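Local atomic coordinates of DMATS type aromatic prenyltransferase (Micromonospora olivasterospora, PDB entry 6ZRY), a protein that probably transfers a dimethylallyl group to carbon 6 of the tryptophan indole, using the ABBA-barrel fold of the DMATS-type aromatic prenyltransferases. Residues P73-L78 against L135-S140; G79-S84 against L92-G97; L108-L113 against V200-G205. One frame throughout, in Å; residues are numbered along the deposited sequence.

Contact 1 (P73-L78 against L135-S140); sequences PTLRIL and LVFRSS
Strands 73-78 and 135-138 run antiparallel, their axes 157° apart, with L75-F137 and I77-L135 as hydrogen-bonded pairs flanking the non-hydrogen-bonded pair R76-V136. The shortest rung, F137 N to L75 O at 2.7 Å, lies almost along the C=O axis; L135 N to I77 O, at 2.8 Å, is the straightest at the hydrogen. Beyond the last rung, a water donates to P73 O and accepts from S139 N.

F137 makes two of the three apolar contacts and buries the largest area, with I77 close behind. Its CB rests 3.6 Å from L75 O, and chi1 of -47° sets CG anti to the carbonyl carbon, so the ring crosses the L75 and I77 side chains obliquely. CD2 then meets L75 CG at 4.0 Å. CE2 meets I77 CD1 at 3.6 Å, and CZ closes on this methyl, which sits at the ring edge, in plane.

Helices 6-21 and 26-36 cover this L75, I77, L135 and F137 face. On the other face T74 CG2 touches V136 CG1 at 3.6 Å, and R76 turns its NE to S64. One helix-covered face and one facing the tryptophan-binding interior, where L78 touches the ligand, characterise the ABBA barrel.

Contact 2 (G79-S84 against L92-G97); sequences GETLGS and LSATRG
One directed bond joins loop 79-84 to helix segment 92-97: T81 N donates to T95 OG1 over 2.9 Å, with an angle of 153° at the hydrogen. Around it a methyl lies against backbone carbonyl oxygens. A94 CB faces the loop backbone and comes within 3.4 Å of T81 O. The same carbon is 3.6 Å from L82 O, and it also meets T81 CG2 and G83 CA. A94 CB therefore fits against three consecutive loop residues, while the CB of E80 approaches T95 OG1 to 3.8 Å.

The side chains of T81 and T95 run antiparallel and alongside one another. In both, OG1 lies anti to the carbonyl carbon and CG2 anti to the backbone N. For T95, with chi1 at -58°, this puts the hydroxyl beside its own helix backbone, where it bonds to N91 O one turn earlier. That carbonyl can only accept, so the hydroxyl gives its proton to the helix and receives the loop N-H, and its rotation is fixed by two partners.

The second shell holds the loop in place. T81 OG1 bonds to L35 O, N91 OD1 takes the N-H of G83, and the extended E80 chain carries OE2 to S52. L82 points away from the helix and packs on V39, A49 and W50. The contact thus lies at the turn from strand 71-79 into helix 88-106; E80 and L92 reach strand 131-138, touching W132 and M131, and T81 also touches F98 farther along the helix.

Contact 3 (L108-L113 against V200-G205); sequences LSTSRL and VDLHDG
The carboxylate of D204 gathers the polar bonds at the start of helix 111-114. S111 OG donates to its OD2 over 2.5 Å, from above the carboxylate plane, and R112 N reaches OD1 at 2.8 Å with an angle of 165°. S111 N adds a weak bond to OD2. A water donates to D204 OD1 at 2.6 Å and also links L202 O with L113 N. D204 N gives a nearly straight bond to S109 O (171°), and R112 NH2 meets G205 O at 2.7 Å, in the guanidinium plane.

Farther out, S109 N donates to H203 ND1 at 3.3 Å within the ring plane, while L108 CD2 lies over one face of that ring. Apolar packing continues at L202, which splits its methyls, CD1 to L113 CD2 and CD2 to L108 CD1, each pair 3.8 Å apart, and L113 CD1 touches V200 CG2.

T110 occupies the N-cap position but makes no capping bond; its hydroxyl turns to D114. The first helix N-H groups are met instead by D204 from the loop after strand 193-201. Their positive potential would favour the ionised carboxylate, and the long bond to ND1 is consistent with that nitrogen being unprotonated.

Contact 2 is nested along the chain inside the loop that contact 1 closes; strand 71-79 carries 73-78 and ends at G79, where the loop 79-84 begins. Contact 3 alternates with contact 1, since 108-113 falls between its two strands, and follows contact 2 in series. The centres lie 18 to 21 Å apart. Contacts 1 and 3 reach the same antiparallel sheet, and their nearest atoms are about 7 Å apart, as are those of contacts 2 and 3. Helix 88-106 packs back on the loop leading into it, and 108-113 meets the end of strand 193-201 and its loop, so the excursion between barrel strands 71-79 and 131-138 is held at its start and midway.

Contact 1 (P73-L78 against L135-S140)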
loop_
_atom_site.group_PDB
_atom_site.type_symbol
_atom_site.label_atom_id
_atom_site.label_comp_id
_atom_site.label_asym_id
_atom_site.label_seq_id
_atom_site.Cartn_x
_atom_site.Cartn_y
_atom_site.Cartn_z
ATOM N N PRO A 73 10.992 -8.277 -10.987
ATOM C CA PRO A 73 9.877 -7.705 -10.228
ATOM C C PRO A 73 10.078 -7.776 -8.706
ATOM O O PRO A 73 10.679 -8.698 -8.224
ATOM C CB PRO A 73 8.658 -8.545 -10.644
ATOM C CG PRO A 73 9.084 -9.171 -11.965
ATOM C CD PRO A 73 10.575 -9.411 -11.810
ATOM N N THR A 74 9.538 -6.796 -8.004
ATOM C CA THR A 74 9.556 -6.705 -6.544
ATOM C C THR A 74 8.208 -7.215 -6.010
ATOM O O THR A 74 7.184 -6.711 -6.426
ATOM C CB THR A 74 9.867 -5.287 -6.086
ATOM O OG1 THR A 74 11.147 -4.899 -6.593
ATOM C CG2 THR A 74 9.869 -5.158 -4.582
ATOM N N LEU A 75 8.238 -8.150 -5.077
ATOM C CA LEU A 75 7.013 -8.685 -4.426
ATOM C C LEU A 75 6.888 -8.007 -3.064
ATOM O O LEU A 75 7.904 -7.870 -2.365
ATOM C CB LEU A 75 7.190 -10.206 -4.366
ATOM C CG LEU A 75 6.176 -11.056 -3.623
ATOM C CD1 LEU A 75 4.760 -10.833 -4.130
ATOM C CD2 LEU A 75 6.568 -12.523 -3.771
ATOM N N ARG A 76 5.692 -7.568 -2.704
ATOM C CA ARG A 76 5.457 -6.943 -1.385
ATOM C C ARG A 76 4.186 -7.513 -0.756
ATOM O O ARG A 76 3.273 -7.956 -1.498
ATOM C CB ARG A 76 5.396 -5.422 -1.513
ATOM C CG ARG A 76 6.566 -4.827 -2.283
ATOM C CD ARG A 76 6.262 -4.659 -3.775
ATOM N NE ARG A 76 4.982 -3.982 -3.929
ATOM C CZ ARG A 76 4.753 -2.692 -3.596
ATOM N NH1 ARG A 76 5.737 -1.927 -3.153
ATOM N NH2 ARG A 76 3.543 -2.172 -3.734
ATOM N N ILE A 77 4.160 -7.499 0.567
ATOM C CA ILE A 77 2.968 -7.799 1.380
ATOM C C ILE A 77 2.715 -6.573 2.229
ATOM O O ILE A 77 3.650 -6.182 2.959
ATOM C CB ILE A 77 3.176 -9.027 2.280
ATOM C CG1 ILE A 77 3.393 -10.300 1.470
ATOM C CG2 ILE A 77 1.995 -9.144 3.213
ATOM C CD1 ILE A 77 3.965 -11.444 2.261
ATOM N N LEU A 78 1.498 -6.047 2.191
ATOM C CA LEU A 78 1.011 -5.038 3.147
ATOM C C LEU A 78 0.113 -5.748 4.143
ATOM O O LEU A 78 -0.753 -6.504 3.710
ATOM C CB LEU A 78 0.249 -3.949 2.391
ATOM C CG LEU A 78 -0.335 -2.818 3.246
ATOM C CD1 LEU A 78 0.765 -1.915 3.774
ATOM C CD2 LEU A 78 -1.314 -2.007 2.447
ATOM N N LEU A 135 6.249 -5.649 3.793
ATOM C CA LEU A 135 7.398 -6.575 3.632
ATOM C C LEU A 135 7.781 -6.534 2.165
ATOM O O LEU A 135 6.867 -6.667 1.336
ATOM C CB LEU A 135 6.994 -7.992 4.039
ATOM C CG LEU A 135 6.444 -8.181 5.453
ATOM C CD1 LEU A 135 5.878 -9.569 5.630
ATOM C CD2 LEU A 135 7.502 -7.927 6.482
ATOM N N VAL A 136 9.051 -6.279 1.854
ATOM C CA VAL A 136 9.493 -6.048 0.459
ATOM C C VAL A 136 10.523 -7.105 0.084
ATOM O O VAL A 136 11.558 -7.149 0.741
ATOM C CB VAL A 136 10.046 -4.637 0.284
ATOM C CG1 VAL A 136 10.474 -4.381 -1.149
ATOM C CG2 VAL A 136 9.053 -3.582 0.774
ATOM N N PHE A 137 10.242 -7.885 -0.952
ATOM C CA PHE A 137 11.049 -9.062 -1.385
ATOM C C PHE A 137 11.537 -8.883 -2.827
ATOM O O PHE A 137 10.770 -8.497 -3.700
ATOM C CB PHE A 137 10.223 -10.347 -1.316
ATOM C CG PHE A 137 9.439 -10.546 -0.049
ATOM C CD1 PHE A 137 10.044 -10.428 1.186
ATOM C CD2 PHE A 137 8.093 -10.886 -0.092
ATOM C CE1 PHE A 137 9.321 -10.640 2.351
ATOM C CE2 PHE A 137 7.380 -11.113 1.071
ATOM C CZ PHE A 137 7.990 -10.976 2.288
ATOM N N ARG A 138 12.789 -9.218 -3.078
ATOM C CA ARG A 138 13.369 -9.211 -4.448
ATOM C C ARG A 138 14.340 -10.362 -4.567
ATOM O O ARG A 138 14.793 -10.856 -3.507
ATOM C CB ARG A 138 14.122 -7.918 -4.751
ATOM C CG ARG A 138 13.499 -6.682 -4.132
ATOM C CD ARG A 138 14.395 -5.475 -4.258
ATOM N NE ARG A 138 13.826 -4.318 -3.584
ATOM C CZ ARG A 138 14.448 -3.150 -3.425
ATOM N NH1 ARG A 138 15.682 -2.970 -3.888
ATOM N NH2 ARG A 138 13.828 -2.162 -2.798
ATOM N N SER A 139 14.624 -10.778 -5.805
ATOM C CA SER A 139 15.789 -11.625 -6.144
ATOM C C SER A 139 17.045 -10.875 -5.691
ATOM O O SER A 139 17.146 -9.669 -5.966
ATOM C CB SER A 139 15.824 -11.981 -7.631
ATOM O OG SER A 139 15.830 -10.808 -8.437
ATOM N N SER A 140 17.912 -11.541 -4.938
ATOM C CA SER A 140 19.285 -11.083 -4.621
ATOM C C SER A 140 19.274 -9.951 -3.581
ATOM O O SER A 140 20.360 -9.356 -3.370
ATOM C CB SER A 140 19.995 -10.653 -5.883
ATOM O OG SER A 140 19.635 -11.500 -6.971
HETATM O O HOH W 1 12.588 -10.462 -7.954
#

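Contact 2 (G79-S84 against L92-G97)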
loop_
_atom_site.group_PDB
_atom_site.type_symbol
_atom_site.label_atom_id
_atom_site.label_comp_id
_atom_site.label_asym_id
_atom_site.label_seq_id
_atom_site.Cartn_x
_atom_site.Cartn_y
_atom_site.Cartn_z
ATOM N N GLY A 79 0.260 -5.504 5.432
ATOM C CA GLY A 79 -0.739 -6.040 6.361
ATOM C C GLY A 79 -0.497 -5.661 7.786
ATOM O O GLY A 79 0.277 -4.710 8.046
ATOM N N GLU A 80 -1.195 -6.350 8.691
ATOM C CA GLU A 80 -1.152 -6.039 10.116
ATOM C C GLU A 80 -1.292 -7.339 10.905
ATOM O O GLU A 80 -1.848 -8.312 10.385
ATOM C CB GLU A 80 -2.213 -4.994 10.503
ATOM C CG GLU A 80 -3.643 -5.435 10.284
ATOM C CD GLU A 80 -4.681 -4.394 10.669
ATOM O OE1 GLU A 80 -4.362 -3.483 11.470
ATOM O OE2 GLU A 80 -5.808 -4.487 10.162
ATOM N N THR A 81 -0.795 -7.300 12.120
ATOM C CA THR A 81 -0.901 -8.369 13.127
ATOM C C THR A 81 -2.029 -7.999 14.075
ATOM O O THR A 81 -1.914 -6.983 14.784
ATOM C CB THR A 81 0.392 -8.566 13.904
ATOM O OG1 THR A 81 1.543 -8.503 13.041
ATOM C CG2 THR A 81 0.378 -9.889 14.646
ATOM N N LEU A 82 -3.080 -8.804 14.109
ATOM C CA LEU A 82 -4.231 -8.513 14.963
ATOM C C LEU A 82 -3.850 -8.832 16.433
ATOM O O LEU A 82 -2.996 -9.707 16.650
ATOM C CB LEU A 82 -5.429 -9.316 14.475
ATOM C CG LEU A 82 -5.955 -8.932 13.083
ATOM C CD1 LEU A 82 -7.261 -9.653 12.799
ATOM C CD2 LEU A 82 -6.158 -7.419 12.929
ATOM N N GLY A 83 -4.412 -8.079 17.381
ATOM C CA GLY A 83 -4.180 -8.273 18.826
ATOM C C GLY A 83 -4.967 -9.455 19.377
ATOM O O GLY A 83 -5.788 -10.057 18.615
ATOM N N SER A 84 -4.736 -9.776 20.673
ATOM C CA SER A 84 -5.180 -11.039 21.321
ATOM C C SER A 84 -6.698 -11.046 21.435
ATOM O O SER A 84 -7.334 -11.958 20.911
ATOM C CB SER A 84 -4.491 -11.313 22.642
ATOM O OG SER A 84 -4.109 -12.682 22.712
ATOM N N LEU A 92 -2.107 -2.466 17.040
ATOM C CA LEU A 92 -0.888 -1.628 17.026
ATOM C C LEU A 92 0.223 -2.323 17.818
ATOM O O LEU A 92 1.340 -2.485 17.282
ATOM C CB LEU A 92 -1.239 -0.255 17.624
ATOM C CG LEU A 92 -0.061 0.634 17.958
ATOM C CD1 LEU A 92 0.834 0.833 16.758
ATOM C CD2 LEU A 92 -0.535 1.978 18.510
ATOM N N SER A 93 -0.072 -2.728 19.055
ATOM C CA SER A 93 0.888 -3.419 19.952
ATOM C C SER A 93 1.465 -4.665 19.257
ATOM O O SER A 93 2.704 -4.796 19.206
ATOM C CB SER A 93 0.233 -3.787 21.237
ATOM O OG SER A 93 1.186 -4.292 22.143
ATOM N N ALA A 94 0.598 -5.511 18.701
ATOM C CA ALA A 94 0.995 -6.775 18.035
ATOM C C ALA A 94 1.834 -6.454 16.777
ATOM O O ALA A 94 2.862 -7.130 16.534
ATOM C CB ALA A 94 -0.238 -7.616 17.719
ATOM N N THR A 95 1.423 -5.461 15.983
ATOM C CA THR A 95 2.135 -5.135 14.740
ATOM C C THR A 95 3.510 -4.570 15.096
ATOM O O THR A 95 4.513 -4.998 14.498
ATOM C CB THR A 95 1.271 -4.235 13.848
ATOM O OG1 THR A 95 0.045 -4.914 13.566
ATOM C CG2 THR A 95 1.975 -3.876 12.575
ATOM N N ARG A 96 3.571 -3.636 16.042
ATOM C CA ARG A 96 4.856 -3.033 16.442
ATOM C C ARG A 96 5.742 -4.123 17.063
ATOM O O ARG A 96 6.935 -4.157 16.728
ATOM C CB ARG A 96 4.646 -1.855 17.390
ATOM C CG ARG A 96 5.890 -1.002 17.539
ATOM C CD ARG A 96 5.825 -0.073 18.730
ATOM N NE ARG A 96 7.158 0.084 19.270
ATOM C CZ ARG A 96 7.444 0.690 20.409
ATOM N NH1 ARG A 96 8.699 0.782 20.802
ATOM N NH2 ARG A 96 6.476 1.203 21.151
ATOM N N GLY A 97 5.158 -5.008 17.887
ATOM C CA GLY A 97 5.857 -6.168 18.459
ATOM C C GLY A 97 6.550 -6.990 17.383
ATOM O O GLY A 97 7.733 -7.267 17.514
#

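Contact 3 (L108-L113 against V200-G205)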
loop_
_atom_site.group_PDB
_atom_site.type_symbol
_atom_site.label_atom_id
_atom_site.label_comp_id
_atom_site.label_asym_id
_atom_site.label_seq_id
_atom_site.Cartn_x
_atom_site.Cartn_y
_atom_site.Cartn_z
ATOM N N LEU A 108 18.758 -3.823 12.659
ATOM C CA LEU A 108 18.379 -2.512 12.051
ATOM C C LEU A 108 18.417 -1.428 13.122
ATOM O O LEU A 108 18.166 -1.732 14.274
ATOM C CB LEU A 108 16.983 -2.606 11.432
ATOM C CG LEU A 108 16.759 -3.780 10.485
ATOM C CD1 LEU A 108 15.397 -3.685 9.820
ATOM C CD2 LEU A 108 17.855 -3.859 9.439
ATOM N N SER A 109 18.747 -0.210 12.735
ATOM C CA SER A 109 18.609 0.997 13.574
ATOM C C SER A 109 17.287 1.666 13.224
ATOM O O SER A 109 17.001 1.805 12.029
ATOM C CB SER A 109 19.790 1.918 13.388
ATOM O OG SER A 109 20.284 1.831 12.059
ATOM N N THR A 110 16.504 2.030 14.225
ATOM C CA THR A 110 15.123 2.562 14.058
ATOM C C THR A 110 15.005 3.941 14.705
ATOM O O THR A 110 13.881 4.327 15.062
ATOM C CB THR A 110 14.114 1.593 14.675
ATOM O OG1 THR A 110 14.419 1.539 16.073
ATOM C CG2 THR A 110 14.171 0.218 14.045
ATOM N N SER A 111 16.117 4.660 14.824
ATOM C CA SER A 111 16.201 5.951 15.542
ATOM C C SER A 111 15.280 6.982 14.872
ATOM O O SER A 111 14.635 7.715 15.598
ATOM C CB SER A 111 17.618 6.451 15.610
ATOM O OG SER A 111 17.996 6.965 14.355
ATOM N N ARG A 112 15.219 7.029 13.545
ATOM C CA ARG A 112 14.359 8.015 12.826
ATOM C C ARG A 112 12.891 7.735 13.148
ATOM O O ARG A 112 12.199 8.663 13.586
ATOM C CB ARG A 112 14.593 7.995 11.312
ATOM C CG ARG A 112 15.951 8.526 10.888
ATOM C CD ARG A 112 15.857 9.410 9.651
ATOM N NE ARG A 112 17.153 9.954 9.240
ATOM C CZ ARG A 112 18.091 9.254 8.628
ATOM N NH1 ARG A 112 19.232 9.832 8.290
ATOM N NH2 ARG A 112 17.895 7.977 8.353
ATOM N N LEU A 113 12.446 6.484 12.992
ATOM C CA LEU A 113 11.070 6.045 13.351
ATOM C C LEU A 113 10.825 6.329 14.844
ATOM O O LEU A 113 9.780 6.934 15.182
ATOM C CB LEU A 113 10.899 4.551 12.998
ATOM C CG LEU A 113 9.574 3.919 13.425
ATOM C CD1 LEU A 113 8.397 4.578 12.699
ATOM C CD2 LEU A 113 9.569 2.412 13.186
ATOM N N VAL A 200 7.549 5.144 6.296
ATOM C CA VAL A 200 9.030 5.254 6.423
ATOM C C VAL A 200 9.649 3.862 6.389
ATOM O O VAL A 200 8.956 2.866 6.747
ATOM C CB VAL A 200 9.414 5.992 7.714
ATOM C CG1 VAL A 200 8.900 7.431 7.719
ATOM C CG2 VAL A 200 8.935 5.242 8.933
ATOM N N ASP A 201 10.911 3.777 5.988
ATOM C CA ASP A 201 11.681 2.518 6.149
ATOM C C ASP A 201 11.796 2.256 7.656
ATOM O O ASP A 201 11.934 3.251 8.448
ATOM C CB ASP A 201 13.066 2.612 5.506
ATOM C CG ASP A 201 13.069 2.888 4.008
ATOM O OD1 ASP A 201 12.135 2.474 3.330
ATOM O OD2 ASP A 201 14.015 3.501 3.547
ATOM N N LEU A 202 11.732 1.000 8.071
ATOM C CA LEU A 202 12.004 0.609 9.469
ATOM C C LEU A 202 13.451 1.001 9.789
ATOM O O LEU A 202 13.697 1.579 10.853
ATOM C CB LEU A 202 11.793 -0.900 9.603
ATOM C CG LEU A 202 12.008 -1.469 11.000
ATOM C CD1 LEU A 202 11.085 -0.816 12.009
ATOM C CD2 LEU A 202 11.811 -2.965 11.006
ATOM N N HIS A 203 14.353 0.715 8.859
ATOM C CA HIS A 203 15.811 0.918 9.008
ATOM C C HIS A 203 16.157 2.374 8.677
ATOM O O HIS A 203 15.795 2.827 7.576
ATOM C CB HIS A 203 16.568 -0.063 8.111
ATOM C CG HIS A 203 18.044 0.035 8.232
ATOM N ND1 HIS A 203 18.675 0.080 9.455
ATOM C CD2 HIS A 203 19.020 0.087 7.293
ATOM C CE1 HIS A 203 19.983 0.174 9.268
ATOM N NE2 HIS A 203 20.217 0.176 7.951
ATOM N N ASP A 204 16.845 3.066 9.577
ATOM C CA ASP A 204 17.470 4.383 9.273
ATOM C C ASP A 204 18.314 4.240 8.003
ATOM O O ASP A 204 19.257 3.462 8.017
ATOM C CB ASP A 204 18.377 4.869 10.405
ATOM C CG ASP A 204 17.670 5.091 11.721
ATOM O OD1 ASP A 204 16.442 5.318 11.702
ATOM O OD2 ASP A 204 18.359 5.047 12.760
ATOM N N GLY A 205 17.983 4.978 6.954
ATOM C CA GLY A 205 18.828 5.100 5.749
ATOM C C GLY A 205 19.867 6.213 5.923
ATOM O O GLY A 205 19.915 6.860 6.969
HETATM O O HOH W 2 14.070 4.429 11.297
#